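PDB 3EFA: putative Acetyltransferase from Lactobacillus plantarum WCFS1, which probably transfers an acetyl group from acetyl-CoA to an amino group of a still unidentified substrate, as a member of the GNAT family. Local coordinates for residues 20-25 against 36-41. Sequence-based numbering, arbitrary orientation.
Sequences ALRQAV and VEFDVK
R22, reaching out from helix 12-29, meets E37 and F38 where the short helix 34-37 gives way to loop, and its guanidinium is held by one residue at the edge and the other over a face. Arginine suits the place because it is long enough to span the gap and offers N-H groups to several oxygens. R22 NE donates at 2.8 Å, fairly straight at 155°, to the anti lone pair of E37 OE2, and R22 NH2 comes to the same oxygen at 3.2 Å from above the carboxylate plane. In this side-on salt bridge glutamate supplies the carboxylate that pairs with a buried cation, while E37 OE1 bonds a glycerol, probably picked up from the crystallisation liquor. A weak, bent bond (3.0 Å) runs from R22 NH2 to E37 O, which lies in the guanidinium plane. A bend at chi3 (48°) sets the guanidinium edge against E37 and its face against F38, whose CE1 sits over the guanidinium centre, 3.6 Å above its plane; the two planes are tilted by 32°, short of a parallel stack. A flat aromatic covers the guanidinium without competing for its N-H groups. F38 CE2 also touches Q23 OE1 at 3.8 Å, whereas Q23 NE2 bonds E28. R22 NH1 completes the grip in a salt bridge to D42. A leucine in place of R22 would probably leave the E37 and D42 carboxylates without their shared cation and deprive the F38 ring of its flat neighbour. The contact ties together helices 12-29 and 34-37, the pair joining the first two strands of the GNAT fold.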
loop_
_atom_site.group_PDB
_atom_site.type_symbol
_atom_site.label_atom_id
_atom_site.label_comp_id
_atom_site.label_asym_id
_atom_site.label_seq_id
_atom_site.Cartn_x
_atom_site.Cartn_y
_atom_site.Cartn_z
ATOM N N ALA A 20 14.565 24.857 0.448
ATOM C CA ALA A 20 13.994 26.194 0.334
ATOM C C ALA A 20 12.586 26.138 -0.241
ATOM O O ALA A 20 11.686 26.820 0.258
ATOM C CB ALA A 20 14.917 27.151 -0.514
ATOM N N LEU A 21 12.397 25.328 -1.284
ATOM C CA LEU A 21 11.050 25.115 -1.845
ATOM C C LEU A 21 10.085 24.524 -0.804
ATOM O O LEU A 21 8.982 25.042 -0.614
ATOM C CB LEU A 21 11.098 24.260 -3.120
ATOM C CG LEU A 21 11.758 24.933 -4.349
ATOM C CD1 LEU A 21 11.852 24.010 -5.569
ATOM C CD2 LEU A 21 11.045 26.225 -4.731
ATOM N N ARG A 22 10.518 23.477 -0.099
ATOM C CA ARG A 22 9.657 22.811 0.892
ATOM C C ARG A 22 9.329 23.711 2.101
ATOM O O ARG A 22 8.201 23.687 2.617
ATOM C CB ARG A 22 10.248 21.459 1.335
ATOM C CG ARG A 22 10.502 20.437 0.176
ATOM C CD ARG A 22 11.487 19.318 0.583
ATOM N NE ARG A 22 11.151 18.723 1.879
ATOM C CZ ARG A 22 11.928 17.886 2.572
ATOM N NH1 ARG A 22 13.128 17.520 2.113
ATOM N NH2 ARG A 22 11.504 17.416 3.740
ATOM N N GLN A 23 10.298 24.514 2.539
ATOM C CA GLN A 23 10.067 25.445 3.656
ATOM C C GLN A 23 9.007 26.483 3.269
ATOM O O GLN A 23 8.118 26.813 4.060
ATOM C CB GLN A 23 11.387 26.130 4.095
ATOM C CG GLN A 23 11.247 27.361 5.031
ATOM C CD GLN A 23 10.913 27.011 6.489
ATOM O OE1 GLN A 23 11.181 25.902 6.966
ATOM N NE2 GLN A 23 10.315 27.962 7.198
ATOM N N ALA A 24 9.088 26.979 2.042
ATOM C CA ALA A 24 8.169 28.024 1.609
ATOM C C ALA A 24 6.742 27.501 1.454
ATOM O O ALA A 24 5.797 28.164 1.892
ATOM C CB ALA A 24 8.653 28.686 0.311
ATOM N N VAL A 25 6.600 26.313 0.854
ATOM C CA VAL A 25 5.289 25.733 0.526
ATOM C C VAL A 25 4.596 24.994 1.686
ATOM O O VAL A 25 3.463 25.317 2.052
ATOM C CB VAL A 25 5.379 24.776 -0.704
ATOM C CG1 VAL A 25 4.056 24.062 -0.941
ATOM C CG2 VAL A 25 5.795 25.537 -1.968
ATOM N N VAL A 36 7.720 18.114 11.390
ATOM C CA VAL A 36 6.968 17.118 10.625
ATOM C C VAL A 36 7.477 17.082 9.154
ATOM O O VAL A 36 7.764 16.009 8.614
ATOM C CB VAL A 36 5.410 17.337 10.673
ATOM C CG1 VAL A 36 4.686 16.323 9.782
ATOM C CG2 VAL A 36 4.877 17.235 12.096
ATOM N N GLU A 37 7.604 18.248 8.517
ATOM C CA GLU A 37 8.079 18.311 7.127
ATOM C C GLU A 37 9.491 17.738 6.955
ATOM O O GLU A 37 9.727 16.919 6.058
ATOM C CB GLU A 37 8.048 19.744 6.584
ATOM C CG GLU A 37 8.672 19.888 5.197
ATOM C CD GLU A 37 7.965 19.017 4.153
ATOM O OE1 GLU A 37 6.761 18.747 4.347
ATOM O OE2 GLU A 37 8.606 18.607 3.151
ATOM N N PHE A 38 10.418 18.179 7.809
ATOM C CA PHE A 38 11.802 17.735 7.741
ATOM C C PHE A 38 12.029 16.604 8.731
ATOM O O PHE A 38 11.759 16.747 9.925
ATOM C CB PHE A 38 12.770 18.932 7.922
ATOM C CG PHE A 38 12.518 20.034 6.922
ATOM C CD1 PHE A 38 12.972 19.905 5.603
ATOM C CD2 PHE A 38 11.749 21.147 7.266
ATOM C CE1 PHE A 38 12.701 20.897 4.645
ATOM C CE2 PHE A 38 11.467 22.140 6.330
ATOM C CZ PHE A 38 11.942 22.021 5.012
ATOM N N ASP A 39 12.500 15.470 8.220
ATOM C CA ASP A 39 12.447 14.225 8.989
ATOM C C ASP A 39 13.768 13.489 8.969
ATOM O O ASP A 39 14.751 13.951 8.360
ATOM C CB ASP A 39 11.313 13.299 8.479
ATOM C CG ASP A 39 11.606 12.686 7.091
ATOM O OD1 ASP A 39 12.692 12.919 6.508
ATOM O OD2 ASP A 39 10.739 11.948 6.570
ATOM N N VAL A 40 13.768 12.324 9.608
ATOM C CA VAL A 40 14.965 11.506 9.747
ATOM C C VAL A 40 15.599 11.051 8.412
ATOM O O VAL A 40 16.788 10.753 8.371
ATOM C CB VAL A 40 14.707 10.306 10.671
ATOM C CG1 VAL A 40 13.859 9.233 9.948
ATOM C CG2 VAL A 40 16.021 9.743 11.181
ATOM N N LYS A 41 14.827 11.014 7.324
ATOM C CA LYS A 41 15.399 10.692 6.007
ATOM C C LYS A 41 16.214 11.841 5.372
ATOM O O LYS A 41 16.946 11.632 4.393
ATOM C CB LYS A 41 14.316 10.245 5.021
ATOM C CG LYS A 41 13.457 9.101 5.494
ATOM C CD LYS A 41 14.233 7.797 5.588
ATOM C CE LYS A 41 13.336 6.681 6.130
ATOM N NZ LYS A 41 14.103 5.541 6.719
#